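Local structure of arginine decarboxylase, A207R protein (Paramecium bursaria Chlorella virus 1, 2NVA) at residues K17-S23 / E366-I372; C128-I134 / I168-S174. The protein catalyses the pyridoxal 5'-phosphate-dependent decarboxylation of arginine to agmatine. Residues are numbered along the deposited sequence.

How the interactions relate
The two contacts belong to different sheets and lie on opposite sides of the chain's centre, with their own centres about 39 Å apart and their nearest atoms about 24 Å apart. Interaction 1 pairs residues 17-23, close to the N-terminus, with 366-372, the last residues of the chain, in the mixed sheet of the beta domain. Interaction 2 pairs 128-134 with 168-174, consecutive strands of the TIM barrel joined through helix 156-165; in sequence both lie between the two partners of interaction 1. Both contacts are parallel strand pairs. The chain starts and finishes in the beta domain and builds the barrel between, and Arg133, on strand 129-133 of the barrel contact, touches the bound phosphopyridoxyl-agmatine adduct.

Interaction 1: K17-S23 / E366-I372; sequences KSFYVSS and EYDVYYI
Five main-chain hydrogen bonds join two parallel strands in a ladder: Asp368 N to Ser18 O (3.0 Å), Tyr20 N to Asp368 O (2.9 Å), Tyr370 N to Tyr20 O (2.8 Å), Ser22 N to Tyr370 O (2.9 Å) and Ile372 N to Ser22 O (3.0 Å). Phe19 sits opposite Asp368, Tyr20 opposite Val369, Val21 opposite Tyr370 and Ser22 opposite Tyr371, with CA-CA separations of 4.5 to 4.9 Å. Both backbones are extended (phi/psi in the beta region throughout 18-22 and 367-371); the strand axes approach to 4.5 Å and cross at -23°. At the N-terminal end of the pair, Lys17 NZ makes a salt bridge to Glu366 OE1 (3.2 Å, a weak hydrogen bond), and a water joins Ser18 N (2.9 Å) to Glu366 O (2.8 Å).

Aromatic pairs pack on both faces. Tyr20 (chi1 m) directs its ring edge at the face of Tyr367 (chi1 p), centroids 5.1 Å apart and planes at 79°. On the other face the edge of Tyr370 (chi1 m) meets the face of Phe19 (chi1 p) in an offset edge-to-face pair, 5.4 Å and 84°. Farther along that face, Val21 CG1 touches Ile372 CG2 (3.9 Å).

The pairing adds the chain's last strand to the mixed sheet of the beta domain. Ser18, Ser22 and Tyr371 use their hydroxyls on Glu284, Ser262 and Asp52. Helix 2-11 packs on Phe19, Tyr370 and Ile372, while strand 18-22 lies between strand 367-371 and the antiparallel strand 262-274.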
loop_
_atom_site.group_PDB
_atom_site.type_symbol
_atom_site.label_atom_id
_atom_site.label_comp_id
_atom_site.label_asym_id
_atom_site.label_seq_id
_atom_site.Cartn_x
_atom_site.Cartn_y
_atom_site.Cartn_z
ATOM N N LYS A 17 2.359 -19.926 -4.418
ATOM C CA LYS A 17 2.456 -18.458 -4.365
ATOM C C LYS A 17 2.664 -17.866 -5.753
ATOM O O LYS A 17 3.214 -18.521 -6.633
ATOM C CB LYS A 17 3.653 -18.013 -3.521
ATOM C CG LYS A 17 3.726 -18.547 -2.121
ATOM C CD LYS A 17 4.949 -17.915 -1.456
ATOM C CE LYS A 17 5.457 -18.727 -0.301
ATOM N NZ LYS A 17 4.507 -18.715 0.837
ATOM N N SER A 18 2.246 -16.613 -5.937
ATOM C CA SER A 18 2.624 -15.880 -7.135
ATOM C C SER A 18 4.147 -15.736 -7.141
ATOM O O SER A 18 4.783 -15.855 -6.093
ATOM C CB SER A 18 1.958 -14.518 -7.170
ATOM O OG SER A 18 2.389 -13.728 -6.072
ATOM N N PHE A 19 4.737 -15.518 -8.309
ATOM C CA PHE A 19 6.205 -15.453 -8.378
ATOM C C PHE A 19 6.704 -14.510 -9.463
ATOM O O PHE A 19 6.129 -14.431 -10.553
ATOM C CB PHE A 19 6.842 -16.862 -8.511
ATOM C CG PHE A 19 6.438 -17.632 -9.763
ATOM C CD1 PHE A 19 7.234 -17.593 -10.915
ATOM C CD2 PHE A 19 5.289 -18.432 -9.775
ATOM C CE1 PHE A 19 6.879 -18.326 -12.060
ATOM C CE2 PHE A 19 4.913 -19.149 -10.914
ATOM C CZ PHE A 19 5.714 -19.107 -12.061
ATOM N N TYR A 20 7.770 -13.787 -9.132
ATOM C CA TYR A 20 8.479 -12.958 -10.093
ATOM C C TYR A 20 9.508 -13.814 -10.803
ATOM O O TYR A 20 10.158 -14.645 -10.163
ATOM C CB TYR A 20 9.192 -11.807 -9.384
ATOM C CG TYR A 20 8.240 -10.779 -8.832
ATOM C CD1 TYR A 20 7.859 -9.669 -9.599
ATOM C CD2 TYR A 20 7.716 -10.911 -7.554
ATOM C CE1 TYR A 20 6.973 -8.718 -9.101
ATOM C CE2 TYR A 20 6.818 -9.966 -7.044
ATOM C CZ TYR A 20 6.453 -8.874 -7.820
ATOM O OH TYR A 20 5.581 -7.936 -7.315
ATOM N N VAL A 21 9.639 -13.627 -12.116
ATOM C CA VAL A 21 10.751 -14.225 -12.868
ATOM C C VAL A 21 11.614 -13.066 -13.334
ATOM O O VAL A 21 11.179 -12.254 -14.157
ATOM C CB VAL A 21 10.277 -15.079 -14.076
ATOM C CG1 VAL A 21 11.485 -15.668 -14.834
ATOM C CG2 VAL A 21 9.306 -16.164 -13.614
ATOM N N SER A 22 12.829 -12.999 -12.794
ATOM C CA SER A 22 13.687 -11.827 -12.961
ATOM C C SER A 22 14.923 -12.171 -13.764
ATOM O O SER A 22 15.502 -13.241 -13.572
ATOM C CB SER A 22 14.079 -11.284 -11.587
ATOM O OG SER A 22 12.905 -10.952 -10.855
ATOM N N SER A 23 15.323 -11.272 -14.657
ATOM C CA SER A 23 16.477 -11.533 -15.526
ATOM C C SER A 23 17.538 -10.437 -15.465
ATOM O O SER A 23 17.376 -9.377 -16.075
ATOM C CB SER A 23 16.041 -11.752 -16.977
ATOM O OG SER A 23 15.068 -10.784 -17.329
ATOM N N GLU A 366 2.388 -12.689 -0.151
ATOM C CA GLU A 366 3.578 -13.533 -0.284
ATOM C C GLU A 366 3.868 -13.809 -1.749
ATOM O O GLU A 366 2.955 -13.878 -2.579
ATOM C CB GLU A 366 3.421 -14.839 0.500
ATOM C CG GLU A 366 3.298 -14.600 1.997
ATOM C CD GLU A 366 3.758 -15.761 2.809
ATOM O OE1 GLU A 366 3.019 -16.774 2.873
ATOM O OE2 GLU A 366 4.867 -15.675 3.403
ATOM N N TYR A 367 5.152 -13.948 -2.054
ATOM C CA TYR A 367 5.576 -14.273 -3.412
ATOM C C TYR A 367 6.946 -14.916 -3.379
ATOM O O TYR A 367 7.720 -14.717 -2.435
ATOM C CB TYR A 367 5.596 -13.017 -4.309
ATOM C CG TYR A 367 6.538 -11.930 -3.828
ATOM C CD1 TYR A 367 7.872 -11.916 -4.209
ATOM C CD2 TYR A 367 6.082 -10.909 -3.001
ATOM C CE1 TYR A 367 8.746 -10.932 -3.768
ATOM C CE2 TYR A 367 6.949 -9.915 -2.560
ATOM C CZ TYR A 367 8.278 -9.934 -2.945
ATOM O OH TYR A 367 9.148 -8.946 -2.514
ATOM N N ASP A 368 7.232 -15.694 -4.412
ATOM C CA ASP A 368 8.584 -16.221 -4.639
ATOM C C ASP A 368 9.290 -15.430 -5.739
ATOM O O ASP A 368 8.662 -14.664 -6.471
ATOM C CB ASP A 368 8.501 -17.694 -5.055
ATOM C CG ASP A 368 8.000 -18.598 -3.931
ATOM O OD1 ASP A 368 8.408 -18.386 -2.766
ATOM O OD2 ASP A 368 7.211 -19.523 -4.216
ATOM N N VAL A 369 10.603 -15.632 -5.866
ATOM C CA VAL A 369 11.366 -14.998 -6.932
ATOM C C VAL A 369 12.265 -16.046 -7.575
ATOM O O VAL A 369 13.011 -16.728 -6.875
ATOM C CB VAL A 369 12.231 -13.812 -6.412
ATOM C CG1 VAL A 369 12.925 -13.119 -7.574
ATOM C CG2 VAL A 369 11.369 -12.786 -5.651
ATOM N N TYR A 370 12.183 -16.167 -8.897
ATOM C CA TYR A 370 13.071 -17.062 -9.657
ATOM C C TYR A 370 13.945 -16.220 -10.560
ATOM O O TYR A 370 13.438 -15.343 -11.267
ATOM C CB TYR A 370 12.247 -18.002 -10.535
ATOM C CG TYR A 370 11.504 -19.067 -9.761
ATOM C CD1 TYR A 370 12.133 -20.259 -9.397
ATOM C CD2 TYR A 370 10.175 -18.888 -9.405
ATOM C CE1 TYR A 370 11.448 -21.254 -8.688
ATOM C CE2 TYR A 370 9.482 -19.862 -8.693
ATOM C CZ TYR A 370 10.122 -21.026 -8.323
ATOM O OH TYR A 370 9.426 -22.001 -7.642
ATOM N N TYR A 371 15.248 -16.473 -10.540
ATOM C CA TYR A 371 16.173 -15.756 -11.404
ATOM C C TYR A 371 16.567 -16.633 -12.582
ATOM O O TYR A 371 16.831 -17.825 -12.419
ATOM C CB TYR A 371 17.427 -15.319 -10.635
ATOM C CG TYR A 371 17.096 -14.457 -9.445
ATOM C CD1 TYR A 371 16.789 -13.107 -9.609
ATOM C CD2 TYR A 371 17.067 -14.995 -8.159
ATOM C CE1 TYR A 371 16.464 -12.314 -8.524
ATOM C CE2 TYR A 371 16.741 -14.213 -7.062
ATOM C CZ TYR A 371 16.447 -12.868 -7.253
ATOM O OH TYR A 371 16.131 -12.086 -6.164
ATOM N N ILE A 372 16.574 -16.042 -13.771
ATOM C CA ILE A 372 16.964 -16.761 -14.993
ATOM C C ILE A 372 18.148 -16.066 -15.647
ATOM O O ILE A 372 18.574 -14.993 -15.221
ATOM C CB ILE A 372 15.795 -16.872 -15.986
ATOM C CG1 ILE A 372 15.244 -15.476 -16.329
ATOM C CG2 ILE A 372 14.698 -17.802 -15.412
ATOM C CD1 ILE A 372 14.376 -15.430 -17.571
ATOM O OXT ILE A 372 18.722 -16.561 -16.628
HETATM O O HOH W 1 4.685 -21.550 -3.541
HETATM O O HOH W 2 0.824 -15.171 -3.862
#

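Interaction 2: C128-I134 / I168-S174; sequences CKMILRI and IEVIGIS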
loop_
_atom_site.group_PDB
_atom_site.type_symbol
_atom_site.label_atom_id
_atom_site.label_comp_id
_atom_site.label_asym_id
_atom_site.label_seq_id
_atom_site.Cartn_x
_atom_site.Cartn_y
_atom_site.Cartn_z
ATOM N N CYS A 128 28.994 17.558 3.949
ATOM C CA CYS A 128 28.222 16.919 2.896
ATOM C C CYS A 128 28.155 17.862 1.695
ATOM O O CYS A 128 27.890 19.063 1.857
ATOM C CB CYS A 128 26.822 16.587 3.408
ATOM S SG CYS A 128 25.861 15.551 2.278
ATOM N N LYS A 129 28.439 17.340 0.507
ATOM C CA LYS A 129 28.339 18.142 -0.705
ATOM C C LYS A 129 26.882 18.181 -1.137
ATOM O O LYS A 129 26.267 17.133 -1.328
ATOM C CB LYS A 129 29.235 17.585 -1.805
ATOM C CG LYS A 129 30.702 17.462 -1.358
ATOM C CD LYS A 129 31.620 17.122 -2.532
ATOM C CE LYS A 129 33.013 16.688 -2.043
ATOM N NZ LYS A 129 33.688 17.763 -1.236
ATOM N N MET A 130 26.351 19.390 -1.308
ATOM C CA MET A 130 24.914 19.574 -1.493
ATOM C C MET A 130 24.501 19.886 -2.918
ATOM O O MET A 130 25.187 20.618 -3.626
ATOM C CB MET A 130 24.375 20.648 -0.542
ATOM C CG MET A 130 24.588 20.330 0.945
ATOM S SD MET A 130 23.990 18.693 1.468
ATOM C CE MET A 130 22.216 18.911 1.295
ATOM N N ILE A 131 23.362 19.318 -3.317
ATOM C CA ILE A 131 22.784 19.556 -4.629
ATOM C C ILE A 131 21.419 20.201 -4.426
ATOM O O ILE A 131 20.553 19.632 -3.776
ATOM C CB ILE A 131 22.657 18.240 -5.462
ATOM C CG1 ILE A 131 24.043 17.676 -5.788
ATOM C CG2 ILE A 131 21.880 18.479 -6.744
ATOM C CD1 ILE A 131 24.016 16.254 -6.380
ATOM N N LEU A 132 21.244 21.398 -4.975
ATOM C CA LEU A 132 19.967 22.077 -4.829
ATOM C C LEU A 132 18.962 21.493 -5.816
ATOM O O LEU A 132 19.176 21.544 -7.021
ATOM C CB LEU A 132 20.114 23.594 -5.022
ATOM C CG LEU A 132 18.804 24.397 -5.094
ATOM C CD1 LEU A 132 18.016 24.357 -3.785
ATOM C CD2 LEU A 132 19.071 25.839 -5.532
ATOM N N ARG A 133 17.869 20.956 -5.288
ATOM C CA ARG A 133 16.790 20.465 -6.132
ATOM C C ARG A 133 15.810 21.596 -6.431
ATOM O O ARG A 133 15.273 22.220 -5.512
ATOM C CB ARG A 133 16.053 19.294 -5.480
ATOM C CG ARG A 133 14.934 18.751 -6.356
ATOM C CD ARG A 133 14.383 17.452 -5.807
ATOM N NE ARG A 133 13.154 17.059 -6.488
ATOM C CZ ARG A 133 12.471 15.955 -6.194
ATOM N NH1 ARG A 133 12.896 15.151 -5.225
ATOM N NH2 ARG A 133 11.360 15.653 -6.859
ATOM N N ILE A 134 15.606 21.860 -7.719
ATOM C CA ILE A 134 14.648 22.869 -8.157
ATOM C C ILE A 134 13.393 22.213 -8.717
ATOM O O ILE A 134 13.457 21.117 -9.287
ATOM C CB ILE A 134 15.268 23.853 -9.187
ATOM C CG1 ILE A 134 15.673 23.124 -10.478
ATOM C CG2 ILE A 134 16.486 24.541 -8.553
ATOM C CD1 ILE A 134 16.086 24.071 -11.639
ATOM N N ILE A 168 28.406 25.666 3.686
ATOM C CA ILE A 168 27.932 24.448 3.007
ATOM C C ILE A 168 28.280 24.517 1.525
ATOM O O ILE A 168 27.945 25.494 0.850
ATOM C CB ILE A 168 26.393 24.253 3.166
ATOM C CG1 ILE A 168 25.965 24.063 4.632
ATOM C CG2 ILE A 168 25.911 23.050 2.319
ATOM C CD1 ILE A 168 26.892 23.143 5.427
ATOM N N GLU A 169 28.974 23.491 1.034
ATOM C CA GLU A 169 29.426 23.435 -0.350
ATOM C C GLU A 169 28.284 22.964 -1.246
ATOM O O GLU A 169 27.870 21.810 -1.159
ATOM C CB GLU A 169 30.605 22.466 -0.439
ATOM C CG GLU A 169 31.319 22.417 -1.788
ATOM C CD GLU A 169 32.480 21.417 -1.796
ATOM O OE1 GLU A 169 33.148 21.265 -2.858
ATOM O OE2 GLU A 169 32.722 20.773 -0.747
ATOM N N VAL A 170 27.755 23.857 -2.078
ATOM C CA VAL A 170 26.760 23.469 -3.084
ATOM C C VAL A 170 27.499 23.109 -4.381
ATOM O O VAL A 170 28.162 23.964 -4.985
ATOM C CB VAL A 170 25.704 24.574 -3.325
ATOM C CG1 VAL A 170 24.762 24.175 -4.462
ATOM C CG2 VAL A 170 24.896 24.836 -2.042
ATOM N N ILE A 171 27.400 21.846 -4.794
ATOM C CA ILE A 171 28.168 21.356 -5.938
ATOM C C ILE A 171 27.343 21.166 -7.226
ATOM O O ILE A 171 27.893 20.819 -8.275
ATOM C CB ILE A 171 28.941 20.045 -5.615
ATOM C CG1 ILE A 171 27.974 18.886 -5.316
ATOM C CG2 ILE A 171 29.954 20.289 -4.499
ATOM C CD1 ILE A 171 28.624 17.508 -5.422
ATOM N N GLY A 172 26.034 21.405 -7.147
ATOM C CA GLY A 172 25.205 21.239 -8.334
ATOM C C GLY A 172 23.721 21.452 -8.153
ATOM O O GLY A 172 23.242 21.883 -7.089
ATOM N N ILE A 173 23.001 21.149 -9.231
ATOM C CA ILE A 173 21.558 21.393 -9.309
ATOM C C ILE A 173 20.906 20.117 -9.820
ATOM O O ILE A 173 21.430 19.477 -10.736
ATOM C CB ILE A 173 21.213 22.575 -10.285
ATOM C CG1 ILE A 173 21.982 23.857 -9.923
ATOM C CG2 ILE A 173 19.701 22.829 -10.366
ATOM C CD1 ILE A 173 21.654 24.476 -8.559
ATOM N N SER A 174 19.776 19.763 -9.221
ATOM C CA SER A 174 18.980 18.629 -9.685
ATOM C C SER A 174 17.521 19.032 -9.901
ATOM O O SER A 174 17.075 20.084 -9.449
ATOM C CB SER A 174 19.049 17.481 -8.684
ATOM O OG SER A 174 18.287 17.776 -7.534
HETATM O O HOH W 3 29.397 21.191 2.889
#
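This is a parallel strand pair within the TIM barrel that binds the cofactor: strands 129-133 and 170-174, the two ends of a beta-alpha-beta unit whose connection carries helix 156-165. Leu132 and Val170 pack outward against that helix, and Ile173 against helix 184-204; on the opposite face Arg133 reaches the phosphopyridoxyl-agmatine adduct and His176, a cofactor-binding residue.

The register slips at a beta bulge. Met130 N bonds to Glu169 O and Ile171 N to Met130 O (2.8 Å), but the next bond, Leu132 N to Gly172 O (2.9 Å), starts one residue later on the second strand. Ile171, with psi near 0°, is the extra residue, and the buried Gly172 N has no partner in the model. Regular pairing then resumes with Ser174 N to Leu132 O and Ile134 N to Ser174 O. At the N-terminal end of the pair Lys129 and Glu169 form a salt bridge, and Ser174 OG packs 3.4 Å from Arg133 CB.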